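Local structure of methyl-accepting chemotaxis protein (Vibrio parahaemolyticus, 4EXO) at residues F60-H72 with P76-D88. The protein is a methyl-accepting chemotaxis receptor whose periplasmic PAS-like Cache domain binds pyruvate and probably senses small ligands for chemotactic signalling. Sequence-based numbering, arbitrary orientation.
Sequences FFAYDSQGINTLH and PSLEGKNLYDLKD. With PYR (pyruvic acid), chain B.
L78 runs alongside H72, a residue of the pyruvate pocket of this Cache (PAS-like) domain. The 61-63/69-72 hairpin ends the antiparallel sheet, and the loop 76-88 folds back along its outermost strand. L78 CD1 makes a CH-pi contact over one face of the H72 imidazole, 4.1 Å from the ring centroid. CG of H72 is anti to the backbone N (chi1 -158°), which carries the ring to the ligand. H72 NE2 donates to pyruvate OXT at 2.8 Å and weakly to O3. Y63 OH donates to the same O3, at 2.7 Å. L83 CD1 sits at the Y63 ring edge, in its plane, 3.9 Å from CE1. The F61 ring lays one face against pyruvate. K124 NZ and Y59 OH are also hydrogen-bonded to the ligand.

N69 and E79 cross obliquely, with amide and carboxylate nearly coplanar. N69 OD1 rests on E79 CG at 3.2 Å. N69 ND2 lies over a face of the Y63 ring and donates to L71 O from above the carbonyl plane. A62 N reaches L71 O from the opposite face, so two bonds grip this oxygen. The extended E79 chain sends OE2 past L71 CA to accept from H72 N through its anti lone pair. K50 and K46 form salt bridges to this carboxylate and would be expected to favour its charged form.

Three backbone bonds fasten the loop: G80 N to N69 O, N69 N to K81 O, and L83 N to G67 O. I68 and N82 form a single beta bridge, flanked by the last two bonds. I68 CG1 lies across N82, near its CB and ND2, the two side chains roughly perpendicular. N82 OD1 closes an Asx turn on Y84 N. N82 ND2 donates to a water at 3.1 Å, and that water donates to Q66 O at 2.6 Å.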
ATOM      1  N   PHE A  60       1.831  -4.027  -9.291  1.00 16.40           N
ATOM      2  CA  PHE A  60       2.274  -5.407  -9.060  1.00 16.65           C
ATOM      3  C   PHE A  60       2.316  -6.284 -10.310  1.00 17.60           C
ATOM      4  O   PHE A  60       1.508  -6.104 -11.258  1.00 17.28           O
ATOM      5  CB  PHE A  60       1.343  -6.104  -8.067  1.00 16.27           C
ATOM      6  CG  PHE A  60       1.455  -5.589  -6.677  1.00 17.28           C
ATOM      7  CD1 PHE A  60       2.508  -5.992  -5.853  1.00 17.85           C
ATOM      8  CD2 PHE A  60       0.497  -4.710  -6.181  1.00 19.84           C
ATOM      9  CE1 PHE A  60       2.621  -5.531  -4.543  1.00 20.98           C
ATOM     10  CE2 PHE A  60       0.583  -4.221  -4.848  1.00 20.34           C
ATOM     11  CZ  PHE A  60       1.658  -4.620  -4.025  1.00 22.56           C
ATOM     12  N   PHE A  61       3.235  -7.255 -10.270  1.00 16.44           N
ATOM     13  CA  PHE A  61       3.299  -8.341 -11.228  1.00 16.61           C
ATOM     14  C   PHE A  61       3.555  -9.630 -10.419  1.00 16.72           C
ATOM     15  O   PHE A  61       4.017  -9.568  -9.269  1.00 17.38           O
ATOM     16  CB  PHE A  61       4.444  -8.098 -12.258  1.00 15.39           C
ATOM     17  CG  PHE A  61       5.778  -7.834 -11.609  1.00 17.43           C
ATOM     18  CD1 PHE A  61       6.551  -8.911 -11.115  1.00 17.84           C
ATOM     19  CD2 PHE A  61       6.281  -6.538 -11.475  1.00 17.08           C
ATOM     20  CE1 PHE A  61       7.793  -8.665 -10.505  1.00 19.36           C
ATOM     21  CE2 PHE A  61       7.518  -6.287 -10.844  1.00 18.81           C
ATOM     22  CZ  PHE A  61       8.281  -7.361 -10.368  1.00 17.94           C
ATOM     23  N   ALA A  62       3.281 -10.787 -11.013  1.00 17.03           N
ATOM     24  CA  ALA A  62       3.738 -12.041 -10.382  1.00 18.14           C
ATOM     25  C   ALA A  62       4.096 -13.079 -11.413  1.00 17.82           C
ATOM     26  O   ALA A  62       3.505 -13.088 -12.514  1.00 19.03           O
ATOM     27  CB  ALA A  62       2.679 -12.586  -9.380  1.00 16.06           C
ATOM     28  N   TYR A  63       5.083 -13.923 -11.080  1.00 17.94           N
ATOM     29  CA  TYR A  63       5.516 -15.029 -11.955  1.00 18.89           C
ATOM     30  C   TYR A  63       5.579 -16.290 -11.113  1.00 19.29           C
ATOM     31  O   TYR A  63       5.847 -16.193  -9.918  1.00 19.38           O
ATOM     32  CB  TYR A  63       6.926 -14.753 -12.535  1.00 18.58           C
ATOM     33  CG  TYR A  63       6.931 -13.567 -13.492  1.00 18.86           C
ATOM     34  CD1 TYR A  63       6.813 -13.754 -14.884  1.00 18.06           C
ATOM     35  CD2 TYR A  63       7.019 -12.265 -12.996  1.00 16.48           C
ATOM     36  CE1 TYR A  63       6.791 -12.655 -15.753  1.00 17.16           C
ATOM     37  CE2 TYR A  63       7.033 -11.143 -13.878  1.00 18.10           C
ATOM     38  CZ  TYR A  63       6.883 -11.368 -15.244  1.00 18.31           C
ATOM     39  OH  TYR A  63       6.870 -10.292 -16.102  1.00 17.56           O
ATOM     40  N   ASP A  64       5.344 -17.460 -11.716  1.00 19.30           N
ATOM     41  CA  ASP A  64       5.592 -18.704 -10.983  1.00 19.99           C
ATOM     42  C   ASP A  64       7.070 -19.074 -11.052  1.00 19.54           C
ATOM     43  O   ASP A  64       7.854 -18.368 -11.671  1.00 19.55           O
ATOM     44  CB  ASP A  64       4.614 -19.840 -11.368  1.00 19.59           C
ATOM     45  CG  ASP A  64       4.874 -20.419 -12.759  1.00 23.81           C
ATOM     46  OD1 ASP A  64       5.948 -20.154 -13.330  1.00 23.77           O
ATOM     47  OD2 ASP A  64       3.981 -21.158 -13.272  1.00 26.63           O
ATOM     48  N   SER A  65       7.466 -20.169 -10.407  1.00 20.13           N
ATOM     49  CA  SER A  65       8.893 -20.536 -10.334  1.00 21.27           C
ATOM     50  C   SER A  65       9.487 -20.961 -11.676  1.00 21.82           C
ATOM     51  O   SER A  65      10.725 -20.938 -11.837  1.00 21.66           O
ATOM     52  CB  SER A  65       9.152 -21.633  -9.269  1.00 21.46           C
ATOM     53  OG  SER A  65       8.921 -21.094  -7.987  1.00 23.46           O
ATOM     54  N   GLN A  66       8.628 -21.306 -12.638  1.00 21.12           N
ATOM     55  CA  GLN A  66       9.096 -21.601 -14.013  1.00 22.40           C
ATOM     56  C   GLN A  66       9.204 -20.353 -14.904  1.00 21.32           C
ATOM     57  O   GLN A  66       9.592 -20.445 -16.059  1.00 20.89           O
ATOM     58  CB  GLN A  66       8.188 -22.661 -14.695  1.00 23.67           C
ATOM     59  CG  GLN A  66       7.852 -23.921 -13.812  1.00 29.45           C
ATOM     60  CD  GLN A  66       9.027 -24.407 -12.983  1.00 37.95           C
ATOM     61  OE1 GLN A  66      10.054 -24.856 -13.527  1.00 42.35           O
ATOM     62  NE2 GLN A  66       8.886 -24.327 -11.655  1.00 38.00           N
ATOM     63  N   GLY A  67       8.851 -19.189 -14.360  1.00 21.09           N
ATOM     64  CA  GLY A  67       8.939 -17.922 -15.100  1.00 20.74           C
ATOM     65  C   GLY A  67       7.677 -17.579 -15.902  1.00 20.22           C
ATOM     66  O   GLY A  67       7.708 -16.677 -16.748  1.00 20.79           O
ATOM     67  N   ILE A  68       6.602 -18.313 -15.667  1.00 19.83           N
ATOM     68  CA  ILE A  68       5.314 -18.050 -16.333  1.00 19.62           C
ATOM     69  C   ILE A  68       4.611 -16.903 -15.595  1.00 19.64           C
ATOM     70  O   ILE A  68       4.396 -16.969 -14.378  1.00 18.63           O
ATOM     71  CB  ILE A  68       4.419 -19.269 -16.377  1.00 20.41           C
ATOM     72  CG1 ILE A  68       5.106 -20.393 -17.177  1.00 22.68           C
ATOM     73  CG2 ILE A  68       3.046 -18.906 -17.083  1.00 21.51           C
ATOM     74  CD1 ILE A  68       4.459 -21.774 -16.922  1.00 27.87           C
ATOM     75  N   ASN A  69       4.284 -15.845 -16.327  1.00 18.45           N
ATOM     76  CA  ASN A  69       3.522 -14.747 -15.718  1.00 18.29           C
ATOM     77  C   ASN A  69       2.155 -15.204 -15.218  1.00 18.82           C
ATOM     78  O   ASN A  69       1.383 -15.836 -15.958  1.00 18.69           O
ATOM     79  CB  ASN A  69       3.368 -13.576 -16.700  1.00 17.62           C
ATOM     80  CG  ASN A  69       2.692 -12.390 -16.042  1.00 17.58           C
ATOM     81  OD1 ASN A  69       1.493 -12.227 -16.169  1.00 19.41           O
ATOM     82  ND2 ASN A  69       3.458 -11.610 -15.262  1.00 16.27           N
ATOM     83  N   THR A  70       1.853 -14.902 -13.957  1.00 18.66           N
ATOM     84  CA  THR A  70       0.559 -15.231 -13.403  1.00 18.70           C
ATOM     85  C   THR A  70      -0.334 -13.993 -13.210  1.00 18.74           C
ATOM     86  O   THR A  70      -1.568 -14.111 -13.177  1.00 19.88           O
ATOM     87  CB  THR A  70       0.686 -15.984 -12.070  1.00 18.50           C
ATOM     88  OG1 THR A  70       1.391 -15.195 -11.113  1.00 18.90           O
ATOM     89  CG2 THR A  70       1.471 -17.307 -12.287  1.00 19.66           C
ATOM     90  N   LEU A  71       0.259 -12.813 -13.078  1.00 17.67           N
ATOM     91  CA  LEU A  71      -0.591 -11.613 -13.161  1.00 17.34           C
ATOM     92  C   LEU A  71       0.268 -10.463 -13.598  1.00 16.71           C
ATOM     93  O   LEU A  71       1.471 -10.436 -13.286  1.00 17.98           O
ATOM     94  CB  LEU A  71      -1.270 -11.338 -11.820  1.00 18.59           C
ATOM     95  CG  LEU A  71      -0.366 -10.898 -10.651  1.00 18.39           C
ATOM     96  CD1 LEU A  71      -0.315  -9.345 -10.481  1.00 16.54           C
ATOM     97  CD2 LEU A  71      -0.858 -11.539  -9.353  1.00 19.72           C
ATOM     98  N   HIS A  72      -0.292  -9.519 -14.354  1.00 16.28           N
ATOM     99  CA  HIS A  72       0.480  -8.305 -14.669  1.00 16.46           C
ATOM    100  C   HIS A  72      -0.499  -7.126 -14.723  1.00 17.39           C
ATOM    101  O   HIS A  72      -1.448  -7.140 -15.527  1.00 16.94           O
ATOM    102  CB  HIS A  72       1.278  -8.435 -15.992  1.00 17.61           C
ATOM    103  CG  HIS A  72       2.433  -7.478 -16.050  1.00 17.51           C
ATOM    104  ND1 HIS A  72       2.268  -6.117 -16.266  1.00 17.62           N
ATOM    105  CD2 HIS A  72       3.749  -7.663 -15.781  1.00 15.01           C
ATOM    106  CE1 HIS A  72       3.451  -5.522 -16.196  1.00 16.98           C
ATOM    107  NE2 HIS A  72       4.364  -6.439 -15.900  1.00 17.30           N
ATOM    108  N   PRO A  76      -1.809  -7.157 -19.120  1.00 18.87           N
ATOM    109  CA  PRO A  76      -2.360  -8.477 -18.757  1.00 19.76           C
ATOM    110  C   PRO A  76      -2.248  -9.552 -19.851  1.00 20.45           C
ATOM    111  O   PRO A  76      -2.377 -10.734 -19.532  1.00 20.07           O
ATOM    112  CB  PRO A  76      -3.815  -8.161 -18.397  1.00 20.81           C
ATOM    113  CG  PRO A  76      -4.124  -6.898 -19.196  1.00 19.91           C
ATOM    114  CD  PRO A  76      -2.866  -6.107 -19.110  1.00 18.78           C
ATOM    115  N   SER A  77      -1.953  -9.146 -21.095  1.00 20.54           N
ATOM    116  CA  SER A  77      -1.606 -10.078 -22.168  1.00 21.27           C
ATOM    117  C   SER A  77      -0.325 -10.900 -21.920  1.00 20.88           C
ATOM    118  O   SER A  77      -0.099 -11.914 -22.593  1.00 21.51           O
ATOM    119  CB  SER A  77      -1.569  -9.385 -23.543  1.00 21.08           C
ATOM    120  OG  SER A  77      -0.528  -8.430 -23.638  1.00 23.10           O
ATOM    121  N   LEU A  78       0.484 -10.519 -20.924  1.00 20.01           N
ATOM    122  CA  LEU A  78       1.659 -11.336 -20.547  1.00 19.55           C
ATOM    123  C   LEU A  78       1.235 -12.592 -19.797  1.00 18.90           C
ATOM    124  O   LEU A  78       2.019 -13.550 -19.699  1.00 19.29           O
ATOM    125  CB  LEU A  78       2.662 -10.531 -19.671  1.00 19.34           C
ATOM    126  CG  LEU A  78       3.332  -9.345 -20.377  1.00 20.56           C
ATOM    127  CD1 LEU A  78       4.361  -8.652 -19.407  1.00 20.64           C
ATOM    128  CD2 LEU A  78       4.008  -9.807 -21.694  1.00 21.10           C
ATOM    129  N   GLU A  79       0.019 -12.580 -19.247  1.00 19.19           N
ATOM    130  CA  GLU A  79      -0.422 -13.658 -18.327  1.00 19.94           C
ATOM    131  C   GLU A  79      -0.469 -14.980 -19.091  1.00 21.34           C
ATOM    132  O   GLU A  79      -0.999 -15.038 -20.217  1.00 19.37           O
ATOM    133  CB  GLU A  79      -1.764 -13.320 -17.659  1.00 21.63           C
ATOM    134  CG  GLU A  79      -1.649 -12.109 -16.684  1.00 21.04           C
ATOM    135  CD  GLU A  79      -2.969 -11.543 -16.185  1.00 26.98           C
ATOM    136  OE1 GLU A  79      -4.041 -12.122 -16.465  1.00 26.74           O
ATOM    137  OE2 GLU A  79      -2.918 -10.494 -15.497  1.00 23.37           O
ATOM    138  N   GLY A  80       0.149 -16.002 -18.501  1.00 21.45           N
ATOM    139  CA  GLY A  80       0.296 -17.308 -19.140  1.00 22.87           C
ATOM    140  C   GLY A  80       1.507 -17.447 -20.045  1.00 23.15           C
ATOM    141  O   GLY A  80       1.789 -18.547 -20.534  1.00 24.20           O
ATOM    142  N   LYS A  81       2.244 -16.369 -20.306  1.00 22.93           N
ATOM    143  CA  LYS A  81       3.477 -16.506 -21.109  1.00 22.98           C
ATOM    144  C   LYS A  81       4.689 -16.877 -20.245  1.00 23.10           C
ATOM    145  O   LYS A  81       4.851 -16.343 -19.150  1.00 22.35           O
ATOM    146  CB  LYS A  81       3.816 -15.248 -21.904  1.00 23.16           C
ATOM    147  CG  LYS A  81       2.675 -14.823 -22.871  1.00 25.98           C
ATOM    148  CD  LYS A  81       3.101 -13.674 -23.785  1.00 30.31           C
ATOM    149  CE  LYS A  81       2.005 -13.331 -24.839  1.00 32.01           C
ATOM    150  NZ  LYS A  81       1.591 -14.561 -25.585  1.00 35.81           N
ATOM    151  N   ASN A  82       5.544 -17.758 -20.772  1.00 21.27           N
ATOM    152  CA  ASN A  82       6.803 -18.096 -20.098  1.00 21.97           C
ATOM    153  C   ASN A  82       7.911 -17.098 -20.449  1.00 21.31           C
ATOM    154  O   ASN A  82       8.400 -17.052 -21.587  1.00 21.48           O
ATOM    155  CB  ASN A  82       7.210 -19.523 -20.484  1.00 22.45           C
ATOM    156  CG  ASN A  82       8.382 -20.029 -19.700  1.00 23.78           C
ATOM    157  OD1 ASN A  82       9.351 -19.300 -19.442  1.00 23.77           O
ATOM    158  ND2 ASN A  82       8.324 -21.310 -19.343  1.00 25.07           N
ATOM    159  N   LEU A  83       8.297 -16.290 -19.475  1.00 18.54           N
ATOM    160  CA  LEU A  83       9.317 -15.243 -19.684  1.00 20.13           C
ATOM    161  C   LEU A  83      10.600 -15.532 -18.922  1.00 19.68           C
ATOM    162  O   LEU A  83      11.411 -14.627 -18.679  1.00 21.05           O
ATOM    163  CB  LEU A  83       8.783 -13.844 -19.292  1.00 19.57           C
ATOM    164  CG  LEU A  83       7.515 -13.366 -20.024  1.00 21.38           C
ATOM    165  CD1 LEU A  83       7.183 -11.882 -19.589  1.00 21.73           C
ATOM    166  CD2 LEU A  83       7.616 -13.467 -21.514  1.00 25.94           C
ATOM    167  N   TYR A  84      10.807 -16.803 -18.595  1.00 20.48           N
ATOM    168  CA  TYR A  84      12.023 -17.225 -17.867  1.00 21.01           C
ATOM    169  C   TYR A  84      13.332 -16.787 -18.549  1.00 22.81           C
ATOM    170  O   TYR A  84      14.276 -16.329 -17.876  1.00 22.63           O
ATOM    171  CB  TYR A  84      12.024 -18.735 -17.613  1.00 20.77           C
ATOM    172  CG  TYR A  84      13.071 -19.085 -16.574  1.00 21.80           C
ATOM    173  CD1 TYR A  84      12.806 -18.920 -15.215  1.00 24.64           C
ATOM    174  CD2 TYR A  84      14.348 -19.497 -16.962  1.00 25.19           C
ATOM    175  CE1 TYR A  84      13.790 -19.216 -14.238  1.00 25.89           C
ATOM    176  CE2 TYR A  84      15.361 -19.777 -15.993  1.00 25.96           C
ATOM    177  CZ  TYR A  84      15.056 -19.635 -14.645  1.00 27.67           C
ATOM    178  OH  TYR A  84      16.021 -19.906 -13.704  1.00 25.60           O
ATOM    179  N   ASP A  85      13.381 -16.905 -19.878  1.00 24.39           N
ATOM    180  CA  ASP A  85      14.575 -16.522 -20.649  1.00 26.35           C
ATOM    181  C   ASP A  85      14.652 -15.045 -21.006  1.00 26.26           C
ATOM    182  O   ASP A  85      15.596 -14.621 -21.681  1.00 25.18           O
ATOM    183  CB  ASP A  85      14.661 -17.320 -21.965  1.00 28.82           C
ATOM    184  CG  ASP A  85      14.693 -18.814 -21.749  1.00 34.04           C
ATOM    185  OD1 ASP A  85      15.272 -19.260 -20.728  1.00 38.04           O
ATOM    186  OD2 ASP A  85      14.142 -19.545 -22.615  1.00 40.22           O
ATOM    187  N   LEU A  86      13.664 -14.251 -20.584  1.00 25.42           N
ATOM    188  CA  LEU A  86      13.647 -12.829 -20.964  1.00 25.49           C
ATOM    189  C   LEU A  86      14.851 -12.008 -20.449  1.00 24.61           C
ATOM    190  O   LEU A  86      15.159 -12.028 -19.249  1.00 24.92           O
ATOM    191  CB  LEU A  86      12.321 -12.169 -20.528  1.00 24.56           C
ATOM    192  CG  LEU A  86      12.083 -10.685 -20.847  1.00 28.74           C
ATOM    193  CD1 LEU A  86      10.592 -10.401 -20.868  1.00 30.33           C
ATOM    194  CD2 LEU A  86      12.760  -9.754 -19.806  1.00 29.22           C
ATOM    195  N   LYS A  87      15.481 -11.235 -21.346  1.00 23.43           N
ATOM    196  CA  LYS A  87      16.546 -10.317 -20.961  1.00 23.84           C
ATOM    197  C   LYS A  87      16.159  -8.862 -21.206  1.00 23.37           C
ATOM    198  O   LYS A  87      15.513  -8.553 -22.218  1.00 22.85           O
ATOM    199  CB  LYS A  87      17.841 -10.664 -21.699  1.00 24.67           C
ATOM    200  CG  LYS A  87      18.429 -12.067 -21.292  1.00 27.55           C
ATOM    201  CD  LYS A  87      19.706 -12.363 -22.106  1.00 35.71           C
ATOM    202  CE  LYS A  87      20.168 -13.835 -21.994  1.00 38.33           C
ATOM    203  NZ  LYS A  87      20.597 -14.281 -20.637  1.00 37.56           N
ATOM    204  N   ASP A  88      16.542  -7.970 -20.300  1.00 21.59           N
ATOM    205  CA  ASP A  88      16.347  -6.540 -20.598  1.00 21.77           C
ATOM    206  C   ASP A  88      17.406  -6.058 -21.611  1.00 22.60           C
ATOM    207  O   ASP A  88      18.191  -6.877 -22.141  1.00 20.52           O
ATOM    208  CB  ASP A  88      16.259  -5.677 -19.337  1.00 20.50           C
ATOM    209  CG  ASP A  88      17.626  -5.497 -18.617  1.00 22.26           C
ATOM    210  OD1 ASP A  88      18.707  -5.869 -19.183  1.00 20.80           O
ATOM    211  OD2 ASP A  88      17.611  -4.945 -17.497  1.00 21.98           O
TER
HETATM  212  C   PYR B 201       7.716  -5.790 -14.329  1.00 20.67           C
HETATM  213  O   PYR B 201       8.657  -5.016 -13.831  1.00 20.01           O
HETATM  214  OXT PYR B 201       6.564  -5.248 -14.675  1.00 19.95           O
HETATM  215  CA  PYR B 201       7.927  -7.177 -14.506  1.00 21.76           C
HETATM  216  O3  PYR B 201       6.955  -7.852 -14.998  1.00 19.66           O
HETATM  217  CB  PYR B 201       9.231  -7.897 -14.184  1.00 20.45           C
HETATM  218  O   HOH W   1      10.715 -22.279 -17.597  1.00 28.42           O